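Local structure of Alr1585 protein (Nostoc sp., 5C2I) at residues A[27-33]-A[70-76]; A[36-40]-A[76-80]; A[115-119]-A[391-395]; A[139-144]-A[450-454]. The protein is a haem-containing DyP-type (dye-decolorizing) peroxidase that probably uses hydrogen peroxide to oxidise dyes and related substrates. The protein carries 1 engineered substitution. Residues are numbered along the deposited sequence.

Contact 1. Residues A[27-33]-A[70-76]; sequences LNDLQGN and ITSAKKQ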
loop_
_atom_site.group_PDB
_atom_site.type_symbol
_atom_site.label_atom_id
_atom_site.label_comp_id
_atom_site.label_asym_id
_atom_site.label_seq_id
_atom_site.Cartn_x
_atom_site.Cartn_y
_atom_site.Cartn_z
ATOM N N LEU A 27 15.134 8.460 36.422
ATOM C CA LEU A 27 14.444 8.484 35.137
ATOM C C LEU A 27 13.956 9.904 34.759
ATOM O O LEU A 27 13.797 10.223 33.593
ATOM C CB LEU A 27 13.253 7.516 35.136
ATOM C CG LEU A 27 13.588 6.024 35.228
ATOM C CD1 LEU A 27 12.315 5.177 35.268
ATOM C CD2 LEU A 27 14.483 5.581 34.078
ATOM N N ASN A 28 13.670 10.732 35.759
ATOM C CA ASN A 28 13.217 12.083 35.527
ATOM C C ASN A 28 14.301 12.998 34.999
ATOM O O ASN A 28 14.016 13.896 34.244
ATOM C CB ASN A 28 12.685 12.696 36.838
ATOM C CG ASN A 28 11.856 13.941 36.579
ATOM O OD1 ASN A 28 10.941 13.942 35.748
ATOM N ND2 ASN A 28 12.234 15.052 37.226
ATOM N N ASP A 29 15.546 12.768 35.394
ATOM C CA ASP A 29 16.674 13.655 35.024
ATOM C C ASP A 29 17.588 13.100 33.964
ATOM O O ASP A 29 18.527 13.807 33.491
ATOM C CB ASP A 29 17.505 14.038 36.273
ATOM C CG ASP A 29 18.237 15.389 36.108
ATOM O OD1 ASP A 29 17.694 16.253 35.389
ATOM O OD2 ASP A 29 19.296 15.603 36.774
ATOM N N LEU A 30 17.349 11.849 33.576
ATOM C CA LEU A 30 18.151 11.183 32.516
ATOM C C LEU A 30 17.472 11.434 31.193
ATOM O O LEU A 30 16.233 11.292 31.083
ATOM C CB LEU A 30 18.191 9.672 32.767
ATOM C CG LEU A 30 18.859 8.783 31.710
ATOM C CD1 LEU A 30 20.371 9.040 31.702
ATOM C CD2 LEU A 30 18.589 7.325 31.984
ATOM N N GLN A 31 18.240 11.746 30.175
ATOM C CA GLN A 31 17.672 11.880 28.822
ATOM C C GLN A 31 17.176 10.512 28.290
ATOM O O GLN A 31 17.698 9.458 28.639
ATOM C CB GLN A 31 18.706 12.432 27.841
ATOM C CG GLN A 31 19.064 13.879 28.093
ATOM C CD GLN A 31 19.847 14.480 26.951
ATOM O OE1 GLN A 31 19.409 14.445 25.788
ATOM N NE2 GLN A 31 20.993 15.045 27.263
ATOM N N GLY A 32 16.160 10.550 27.445
ATOM C CA GLY A 32 15.682 9.388 26.712
ATOM C C GLY A 32 16.656 8.890 25.653
ATOM O O GLY A 32 17.733 9.472 25.448
ATOM N N ASN A 33 16.282 7.773 25.012
ATOM C CA ASN A 33 17.050 7.131 23.935
ATOM C C ASN A 33 18.295 6.403 24.413
ATOM O O ASN A 33 19.007 5.805 23.599
ATOM C CB ASN A 33 17.420 8.154 22.838
ATOM C CG ASN A 33 17.775 7.522 21.504
ATOM O OD1 ASN A 33 17.198 6.514 21.087
ATOM N ND2 ASN A 33 18.714 8.151 20.804
ATOM N N ILE A 70 13.759 18.780 25.400
ATOM C CA ILE A 70 14.500 17.546 25.708
ATOM C C ILE A 70 13.565 16.553 26.397
ATOM O O ILE A 70 12.839 16.891 27.339
ATOM C CB ILE A 70 15.777 17.807 26.528
ATOM C CG1 ILE A 70 16.786 18.598 25.660
ATOM C CG2 ILE A 70 16.402 16.497 26.955
ATOM C CD1 ILE A 70 18.065 18.977 26.355
ATOM N N THR A 71 13.660 15.313 25.961
ATOM C CA THR A 71 12.839 14.227 26.458
ATOM C C THR A 71 13.600 13.459 27.524
ATOM O O THR A 71 14.636 12.891 27.231
ATOM C CB THR A 71 12.499 13.270 25.305
ATOM O OG1 THR A 71 11.976 14.007 24.198
ATOM C CG2 THR A 71 11.455 12.230 25.731
ATOM N N SER A 72 13.042 13.377 28.734
ATOM C CA SER A 72 13.604 12.490 29.748
ATOM C C SER A 72 13.215 11.019 29.477
ATOM O O SER A 72 12.269 10.731 28.748
ATOM C CB SER A 72 13.121 12.909 31.122
ATOM O OG SER A 72 11.743 12.654 31.262
ATOM N N ALA A 73 13.881 10.098 30.167
ATOM C CA ALA A 73 13.475 8.701 30.117
ATOM C C ALA A 73 12.045 8.494 30.641
ATOM O O ALA A 73 11.277 7.716 30.079
ATOM C CB ALA A 73 14.462 7.850 30.884
ATOM N N LYS A 74 11.675 9.229 31.682
ATOM C CA LYS A 74 10.322 9.179 32.193
ATOM C C LYS A 74 9.309 9.676 31.173
ATOM O O LYS A 74 8.295 9.018 30.944
ATOM C CB LYS A 74 10.208 9.974 33.517
ATOM C CG LYS A 74 8.804 10.123 34.142
ATOM C CD LYS A 74 8.710 11.309 35.127
ATOM C CE LYS A 74 7.386 11.243 35.958
ATOM N NZ LYS A 74 6.218 11.589 35.092
ATOM N N LYS A 75 9.572 10.811 30.563
ATOM C CA LYS A 75 8.676 11.365 29.538
ATOM C C LYS A 75 8.560 10.405 28.349
ATOM O O LYS A 75 7.462 10.178 27.859
ATOM C CB LYS A 75 9.139 12.750 29.077
ATOM C CG LYS A 75 8.240 13.395 28.033
ATOM C CD LYS A 75 6.913 13.816 28.644
ATOM C CE LYS A 75 5.956 14.335 27.559
ATOM N NZ LYS A 75 4.629 14.722 28.072
ATOM N N GLN A 76 9.683 9.851 27.917
ATOM C CA GLN A 76 9.688 8.882 26.816
ATOM C C GLN A 76 8.752 7.687 27.125
ATOM O O GLN A 76 7.895 7.340 26.299
ATOM C CB GLN A 76 11.086 8.375 26.572
ATOM C CG GLN A 76 11.191 7.386 25.443
ATOM C CD GLN A 76 12.554 6.780 25.316
ATOM O OE1 GLN A 76 13.534 7.335 25.828
ATOM N NE2 GLN A 76 12.656 5.664 24.566
HETATM O O HOH W 1 10.662 14.117 33.217
#

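Contact 2. Residues A[36-40]-A[76-80]; sequences KGHGR and QADEA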
loop_
_atom_site.group_PDB
_atom_site.type_symbol
_atom_site.label_atom_id
_atom_site.label_comp_id
_atom_site.label_asym_id
_atom_site.label_seq_id
_atom_site.Cartn_x
_atom_site.Cartn_y
_atom_site.Cartn_z
ATOM N N LYS A 36 16.377 2.979 26.584
ATOM C CA LYS A 36 15.508 2.409 25.567
ATOM C C LYS A 36 15.486 3.363 24.406
ATOM O O LYS A 36 15.356 4.578 24.575
ATOM C CB LYS A 36 14.078 2.206 26.130
ATOM C CG LYS A 36 13.061 1.635 25.128
ATOM C CD LYS A 36 11.875 1.009 25.866
ATOM C CE LYS A 36 10.706 0.707 24.923
ATOM N NZ LYS A 36 11.192 -0.173 23.812
ATOM N N GLY A 37 15.591 2.826 23.204
ATOM C CA GLY A 37 15.597 3.643 21.980
ATOM C C GLY A 37 14.319 4.441 21.784
ATOM O O GLY A 37 13.240 4.007 22.180
ATOM N N HIS A 38 14.443 5.638 21.209
ATOM C CA HIS A 38 13.254 6.505 21.019
ATOM C C HIS A 38 12.195 5.865 20.106
ATOM O O HIS A 38 11.032 6.212 20.209
ATOM C CB HIS A 38 13.622 7.933 20.560
ATOM C CG HIS A 38 14.317 8.015 19.233
ATOM N ND1 HIS A 38 13.700 7.669 18.044
ATOM C CD2 HIS A 38 15.543 8.482 18.897
ATOM C CE1 HIS A 38 14.532 7.887 17.041
ATOM N NE2 HIS A 38 15.658 8.384 17.530
ATOM N N GLY A 39 12.609 4.950 19.251
ATOM C CA GLY A 39 11.698 4.211 18.370
ATOM C C GLY A 39 10.957 4.992 17.282
ATOM O O GLY A 39 9.957 4.512 16.756
ATOM N N ARG A 40 11.371 6.228 17.001
ATOM C CA ARG A 40 10.689 7.045 15.990
ATOM C C ARG A 40 11.278 6.724 14.625
ATOM O O ARG A 40 12.470 6.404 14.492
ATOM C CB ARG A 40 10.810 8.551 16.279
ATOM C CG ARG A 40 10.441 9.016 17.701
ATOM C CD ARG A 40 8.989 8.790 18.117
ATOM N NE ARG A 40 8.835 9.314 19.496
ATOM C CZ ARG A 40 8.307 10.483 19.842
ATOM N NH1 ARG A 40 7.772 11.334 18.956
ATOM N NH2 ARG A 40 8.334 10.858 21.114
ATOM N N GLN A 76 9.683 9.851 27.917
ATOM C CA GLN A 76 9.688 8.882 26.816
ATOM C C GLN A 76 8.752 7.687 27.125
ATOM O O GLN A 76 7.895 7.340 26.299
ATOM C CB GLN A 76 11.086 8.375 26.572
ATOM C CG GLN A 76 11.191 7.386 25.443
ATOM C CD GLN A 76 12.554 6.780 25.316
ATOM O OE1 GLN A 76 13.534 7.335 25.828
ATOM N NE2 GLN A 76 12.656 5.664 24.566
ATOM N N ALA A 77 8.871 7.135 28.337
ATOM C CA ALA A 77 8.012 6.036 28.762
ATOM C C ALA A 77 6.541 6.455 28.828
ATOM O O ALA A 77 5.645 5.694 28.403
ATOM C CB ALA A 77 8.475 5.473 30.116
ATOM N N ASP A 78 6.272 7.644 29.359
ATOM C CA ASP A 78 4.886 8.147 29.494
ATOM C C ASP A 78 4.248 8.365 28.124
ATOM O O ASP A 78 3.080 8.045 27.933
ATOM C CB ASP A 78 4.832 9.444 30.299
ATOM C CG ASP A 78 5.172 9.234 31.794
ATOM O OD1 ASP A 78 5.334 8.067 32.230
ATOM O OD2 ASP A 78 5.284 10.227 32.544
ATOM N N GLU A 79 5.027 8.852 27.154
ATOM C CA GLU A 79 4.536 9.072 25.794
ATOM C C GLU A 79 4.212 7.729 25.128
ATOM O O GLU A 79 3.213 7.629 24.399
ATOM C CB GLU A 79 5.599 9.824 24.933
ATOM C CG GLU A 79 5.719 11.323 25.239
ATOM C CD GLU A 79 6.952 11.956 24.599
ATOM O OE1 GLU A 79 7.882 11.246 24.194
ATOM O OE2 GLU A 79 7.012 13.171 24.521
ATOM N N ALA A 80 5.057 6.718 25.341
ATOM C CA ALA A 80 4.786 5.386 24.793
ATOM C C ALA A 80 3.534 4.782 25.453
ATOM O O ALA A 80 2.686 4.196 24.780
ATOM C CB ALA A 80 5.984 4.468 24.963
#

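Contact 3. Residues A[115-119]-A[391-395]; sequences GDKPF and SNIEN. With EDO (1,2-ethanediol), chain G.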
loop_
_atom_site.group_PDB
_atom_site.type_symbol
_atom_site.label_atom_id
_atom_site.label_comp_id
_atom_site.label_asym_id
_atom_site.label_seq_id
_atom_site.Cartn_x
_atom_site.Cartn_y
_atom_site.Cartn_z
ATOM N N GLY A 115 34.860 12.754 32.627
ATOM C CA GLY A 115 36.196 12.219 32.722
ATOM C C GLY A 115 36.654 11.186 31.714
ATOM O O GLY A 115 37.848 10.894 31.658
ATOM N N ASP A 116 35.760 10.644 30.902
ATOM C CA ASP A 116 36.133 9.554 29.968
ATOM C C ASP A 116 37.260 9.981 29.056
ATOM O O ASP A 116 37.199 11.056 28.438
ATOM C CB ASP A 116 34.893 9.129 29.174
ATOM C CG ASP A 116 35.179 8.040 28.166
ATOM O OD1 ASP A 116 35.553 8.369 27.030
ATOM O OD2 ASP A 116 35.048 6.862 28.539
ATOM N N LYS A 117 38.330 9.179 28.952
ATOM C CA LYS A 117 39.529 9.658 28.212
ATOM C C LYS A 117 39.314 9.817 26.699
ATOM O O LYS A 117 39.701 10.849 26.126
ATOM C CB LYS A 117 40.773 8.793 28.504
ATOM C CG LYS A 117 41.336 8.913 29.897
ATOM C CD LYS A 117 42.572 8.013 30.026
ATOM C CE LYS A 117 43.395 8.311 31.266
ATOM N NZ LYS A 117 42.539 8.569 32.455
ATOM N N PRO A 118 38.697 8.824 26.029
ATOM C CA PRO A 118 38.458 9.030 24.608
ATOM C C PRO A 118 37.569 10.260 24.382
ATOM O O PRO A 118 37.819 11.041 23.454
ATOM C CB PRO A 118 37.748 7.738 24.195
ATOM C CG PRO A 118 38.375 6.705 25.112
ATOM C CD PRO A 118 38.549 7.411 26.414
ATOM N N PHE A 119 36.543 10.412 25.200
ATOM C CA PHE A 119 35.634 11.583 25.078
ATOM C C PHE A 119 36.442 12.883 25.152
ATOM O O PHE A 119 36.264 13.764 24.313
ATOM C CB PHE A 119 34.560 11.525 26.184
ATOM C CG PHE A 119 33.893 12.840 26.443
ATOM C CD1 PHE A 119 32.894 13.278 25.623
ATOM C CD2 PHE A 119 34.323 13.657 27.478
ATOM C CE1 PHE A 119 32.257 14.498 25.872
ATOM C CE2 PHE A 119 33.694 14.865 27.744
ATOM C CZ PHE A 119 32.676 15.302 26.928
ATOM N N SER A 391 29.069 3.570 29.391
ATOM C CA SER A 391 29.601 4.350 30.489
ATOM C C SER A 391 31.118 4.606 30.361
ATOM O O SER A 391 31.665 5.444 31.085
ATOM C CB SER A 391 29.323 3.669 31.818
ATOM O OG SER A 391 29.910 2.383 31.862
ATOM N N ASN A 392 31.787 3.862 29.482
ATOM C CA ASN A 392 33.237 3.918 29.348
ATOM C C ASN A 392 33.626 3.592 27.907
ATOM O O ASN A 392 33.575 2.418 27.487
ATOM C CB ASN A 392 33.910 2.941 30.335
ATOM C CG ASN A 392 35.429 3.038 30.336
ATOM O OD1 ASN A 392 36.057 3.220 29.325
ATOM N ND2 ASN A 392 36.018 2.846 31.476
ATOM N N ILE A 393 33.992 4.604 27.153
ATOM C CA ILE A 393 34.280 4.411 25.728
ATOM C C ILE A 393 35.509 3.551 25.553
ATOM O O ILE A 393 35.541 2.677 24.659
ATOM C CB ILE A 393 34.451 5.770 24.964
ATOM C CG1 ILE A 393 33.128 6.555 25.008
ATOM C CG2 ILE A 393 34.881 5.558 23.527
ATOM C CD1 ILE A 393 33.255 7.981 24.498
ATOM N N GLU A 394 36.523 3.780 26.365
ATOM C CA GLU A 394 37.741 2.986 26.267
ATOM C C GLU A 394 37.479 1.480 26.415
ATOM O O GLU A 394 38.053 0.650 25.656
ATOM C CB GLU A 394 38.779 3.445 27.286
ATOM C CG GLU A 394 40.085 2.707 27.261
ATOM C CD GLU A 394 41.046 3.354 28.261
ATOM O OE1 GLU A 394 41.562 4.445 27.959
ATOM O OE2 GLU A 394 41.209 2.818 29.382
ATOM N N ASN A 395 36.601 1.144 27.339
ATOM C CA ASN A 395 36.286 -0.238 27.644
ATOM C C ASN A 395 35.132 -0.846 26.824
ATOM O O ASN A 395 34.950 -2.066 26.802
ATOM C CB ASN A 395 35.934 -0.368 29.110
ATOM C CG ASN A 395 35.947 -1.824 29.554
ATOM O OD1 ASN A 395 36.949 -2.484 29.440
ATOM N ND2 ASN A 395 34.816 -2.320 30.030
HETATM C C1 EDO G . 32.201 -0.311 32.085
HETATM O O1 EDO G . 32.765 -0.136 30.780
HETATM C C2 EDO G . 31.629 -1.698 32.380
HETATM O O2 EDO G . 30.678 -2.201 31.444
HETATM O O HOH W 2 34.363 6.625 31.398
#

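Contact 4. Residues A[139-144]-A[450-454]; sequences TWELGF and MKGGE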
loop_
_atom_site.group_PDB
_atom_site.type_symbol
_atom_site.label_atom_id
_atom_site.label_comp_id
_atom_site.label_asym_id
_atom_site.label_seq_id
_atom_site.Cartn_x
_atom_site.Cartn_y
_atom_site.Cartn_z
ATOM N N THR A 139 40.148 12.732 5.040
ATOM C CA THR A 139 39.216 11.983 4.196
ATOM C C THR A 139 37.780 12.089 4.652
ATOM O O THR A 139 36.881 11.630 3.951
ATOM C CB THR A 139 39.561 10.483 4.125
ATOM O OG1 THR A 139 39.289 9.866 5.394
ATOM C CG2 THR A 139 41.019 10.269 3.721
ATOM N N TRP A 140 37.543 12.656 5.834
ATOM C CA TRP A 140 36.200 12.781 6.352
ATOM C C TRP A 140 35.369 13.744 5.526
ATOM O O TRP A 140 35.913 14.624 4.877
ATOM C CB TRP A 140 36.214 13.313 7.773
ATOM C CG TRP A 140 36.704 12.373 8.841
ATOM C CD1 TRP A 140 37.349 11.189 8.690
ATOM C CD2 TRP A 140 36.599 12.599 10.257
ATOM N NE1 TRP A 140 37.607 10.636 9.953
ATOM C CE2 TRP A 140 37.204 11.525 10.911
ATOM C CE3 TRP A 140 36.079 13.646 11.025
ATOM C CZ2 TRP A 140 37.216 11.407 12.312
ATOM C CZ3 TRP A 140 36.115 13.532 12.434
ATOM C CH2 TRP A 140 36.681 12.424 13.040
ATOM N N GLU A 141 34.058 13.541 5.537
ATOM C CA GLU A 141 33.154 14.535 4.987
ATOM C C GLU A 141 33.377 15.883 5.670
ATOM O O GLU A 141 33.677 15.957 6.878
ATOM C CB GLU A 141 31.710 14.074 5.089
ATOM C CG GLU A 141 31.440 13.005 4.031
ATOM C CD GLU A 141 30.039 12.440 4.048
ATOM O OE1 GLU A 141 29.175 12.957 4.759
ATOM O OE2 GLU A 141 29.813 11.440 3.313
ATOM N N LEU A 142 33.289 16.951 4.863
ATOM C CA LEU A 142 33.612 18.318 5.317
ATOM C C LEU A 142 32.944 18.715 6.630
ATOM O O LEU A 142 33.597 19.256 7.509
ATOM C CB LEU A 142 33.240 19.344 4.237
ATOM C CG LEU A 142 34.105 19.354 2.975
ATOM C CD1 LEU A 142 33.424 20.168 1.876
ATOM C CD2 LEU A 142 35.493 19.928 3.284
ATOM N N GLY A 143 31.663 18.403 6.780
ATOM C CA GLY A 143 30.927 18.740 8.005
ATOM C C GLY A 143 31.624 18.258 9.291
ATOM O O GLY A 143 31.686 18.976 10.299
ATOM N N PHE A 144 32.205 17.062 9.238
ATOM C CA PHE A 144 32.829 16.485 10.400
ATOM C C PHE A 144 34.240 16.986 10.645
ATOM O O PHE A 144 34.794 16.714 11.693
ATOM C CB PHE A 144 32.812 14.952 10.296
ATOM C CG PHE A 144 31.419 14.356 10.347
ATOM C CD1 PHE A 144 30.712 14.316 11.537
ATOM C CD2 PHE A 144 30.806 13.892 9.201
ATOM C CE1 PHE A 144 29.448 13.784 11.584
ATOM C CE2 PHE A 144 29.531 13.365 9.243
ATOM C CZ PHE A 144 28.846 13.319 10.437
ATOM N N MET A 450 34.671 4.867 7.111
ATOM C CA MET A 450 34.424 5.873 8.146
ATOM C C MET A 450 34.498 7.262 7.526
ATOM O O MET A 450 35.559 7.673 7.020
ATOM C CB MET A 450 35.474 5.696 9.234
ATOM C CG MET A 450 35.640 6.836 10.208
ATOM S SD MET A 450 34.155 7.308 11.098
ATOM C CE MET A 450 34.904 8.523 12.200
ATOM N N LYS A 451 33.394 7.998 7.581
ATOM C CA LYS A 451 33.305 9.322 6.955
ATOM C C LYS A 451 33.321 10.478 7.957
ATOM O O LYS A 451 33.283 11.631 7.565
ATOM C CB LYS A 451 31.995 9.406 6.139
ATOM C CG LYS A 451 31.847 8.381 5.015
ATOM C CD LYS A 451 33.059 8.277 4.115
ATOM C CE LYS A 451 33.238 9.527 3.316
ATOM N NZ LYS A 451 34.285 9.275 2.296
ATOM N N GLY A 452 33.354 10.175 9.235
ATOM C CA GLY A 452 33.447 11.185 10.267
ATOM C C GLY A 452 32.586 10.892 11.476
ATOM O O GLY A 452 31.715 10.020 11.454
ATOM N N GLY A 453 32.866 11.597 12.565
ATOM C CA GLY A 453 32.106 11.377 13.812
ATOM C C GLY A 453 32.721 12.110 14.981
ATOM O O GLY A 453 33.664 12.866 14.810
ATOM N N GLU A 454 32.170 11.885 16.161
ATOM C CA GLU A 454 32.687 12.468 17.380
ATOM C C GLU A 454 32.133 11.747 18.559
ATOM O O GLU A 454 31.104 11.038 18.464
ATOM C CB GLU A 454 32.339 13.961 17.440
ATOM C CG GLU A 454 32.929 14.773 18.573
ATOM C CD GLU A 454 34.447 14.687 18.660
ATOM O OE1 GLU A 454 34.948 13.682 19.203
ATOM O OE2 GLU A 454 35.120 15.615 18.198
HETATM O O HOH W 3 37.125 8.130 5.021
HETATM O O HOH W 4 34.699 11.911 1.935
#

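Contact 1. Residues A[27-33]-A[70-76]
Four hydrogen bonds tie residues 27-33 to residues 70-76, and three of them run from backbone to backbone. Lys74 N donates to Leu27 O (3.0 Å), Ala73 N to Leu30 O (2.8 Å) and, in the reverse sense, Gly32 N to Thr71 O (2.8 Å, nearly linear). The last two make a single beta bridge between Gln31 and Ser72, whose CA atoms lie 4.2 Å apart. The fourth bond uses a side chain: the amide oxygen OE1 of Gln76 accepts from Asn33 N at 2.9 Å. Gly32 packs against that oxygen, its CA 3.1 Å from Gln76 OE1, so a beta carbon here would clash. A water joins Asn28 OD1 (2.6 Å) to Ser72 OG (2.7 Å). Apolar packing centres on Ala73, whose CB lies 3.9 Å from Leu27 CD2 and 4.3 Å from Leu30 CD2, while Ile70 CG2 packs on the end of the Gln31 side chain, 3.8 Å from OE1. The Gln31 amide bonds to Asn95 and Phe96 of strand 93-98 and to Pro459 O. Ser72 is the N-cap of helix 73-86, its OG accepting from Lys75 N at 2.9 Å. The first-turn amides of Ala73 and Lys74 are instead satisfied by carbonyls at the end of helix 24-29 and just beyond it, so a helix C-terminus meets a capped helix N-terminus within the N-terminal ferredoxin-like half of the DyP fold.

Contact 2. Residues A[36-40]-A[76-80]
Polar links dominate this small interface, which buries 181 Å² between the loop 36-40 and the helical turn 76-80. One hydrogen bond crosses it: Gln76 NE2 donates to Lys36 O at 2.9 Å. Gly37 O is almost as close to Gln76 NE2 (3.0 Å), but the angle is too poor for a bond. Since Gln76 OE1 accepts from Asn33 N, the one carboxamide clasps the chain at two points on the way from helix 24-29 to strand 42-50. The single ionic contact is a salt bridge, Arg40 NH2 to Glu79 OE1 at 3.1 Å, with the carboxylate oxygen at the guanidinium edge and near its plane. Arg40 NH1 bonds in addition to Asp91 O. Within the loop, Arg40 N donates to His38 ND1 (2.9 Å), holding the turn through Gly39, which has positive phi. Beyond these bonds there is only loose van der Waals contact, such as His38 CA 3.7 Å from Gln76 NE2, while the His38 ring meets that of Phe93. The ammonium of Lys36 pairs with Asp214. Gln76 and Glu79, three residues apart on helix 73-86, therefore present a neutral amide and a charge to the same loop, fixing it by directional bonds rather than by apolar packing.

Contact 3. Residues A[115-119]-A[391-395]
Asp116 occupies the N-cap of helix 117-121, and residues 393-395 take up helical backbone angles after the extended Asn392. The backbones keep a nearly constant spacing, CA to CA 6.4 Å between Asp116 and Asn392 and 6.3 Å between Pro118 and Glu394. Asp116 serves both backbones: its OD1 accepts from Phe119 N (2.9 Å) to cap its own helix, while its OD2 accepts from Ile393 N (2.9 Å). A water donates to Asp116 OD2 (2.9 Å) and Ser391 O (3.0 Å). Asn392 echoes the cap with an Asx motif, OD1 accepting from Asn395 N at 2.9 Å. Beside these polar links Ile393 packs its CG2 on Pro118 CB (3.7 Å) and its CD1 near Phe119 CB (4.1 Å), and Tyr455 of strand 448-458 touches both Pro118 and Ile393. Asn395 ND2 donates to O1 of a 1,2-ethanediol (3.1 Å), probably from the crystallisation liquor, which also bonds Gly359 and Gln396. One carboxylate thus joins a helix start in the N-terminal half to the turn following strand 383-390 in the C-terminal half, beside a small apolar patch.

Contact 4. Residues A[139-144]-A[450-454]
Thr139 reaches the strand through two waters: one donates to Thr139 OG1 (2.8 Å) and Met450 O (2.6 Å), the other donates to Thr139 O (3.0 Å) and accepts from Lys451 NZ (2.7 Å). The Thr139 hydroxyl also hydrogen-bonds Lys136 O. Trp140 lays its indole against the backbone; Gly452 CA stands 3.7 Å from the centroid of the five-membered ring in a CH-pi contact. Met450 joins obliquely as a Met-aromatic partner, its SD 5.4 Å from that centroid and its CE 3.7 Å from Trp140 CZ2. Glu141 N donates directly to Lys451 O at 2.9 Å; the Glu141 carboxylate pairs with Lys258 and bonds Gln171 of a second subunit. Phe144 closes the segment, with CG 3.8 Å from Gly452 CA. Gly452, at phi 140°, has no room for a beta carbon, which would strike Phe144 CB. Two aromatic rings can therefore press onto bare glycine backbone; one amide and two waters serve Lys451 O, Met450 O and Lys451 NZ, but Gly453 O, buried against Trp140 CZ3 (3.5 Å), has no partner in the model.

Contacts 1 and 2 form a continuous patch: their centres are 9 Å apart, they share Gln76, and Asn33 OD1 lies 2.9 Å from His38 N, a probable hydrogen bond. Both lie in the N-terminal half, use helix 73-86 and join segments some 36 residues apart; contacts 3 and 4 span 272 and 306. Both pairs interleave along the chain. Contacts 3 and 4 come within about 5 Å at their nearest atoms, with centres 20 Å apart; Tyr455 of strand 448-458, the strand used by contact 4, packs on contact 3. These two come nearest the haem, with the side chains of Ile393 and Met450 about 10 and 9 Å away; Gly37 of contact 2 is about 13 Å away.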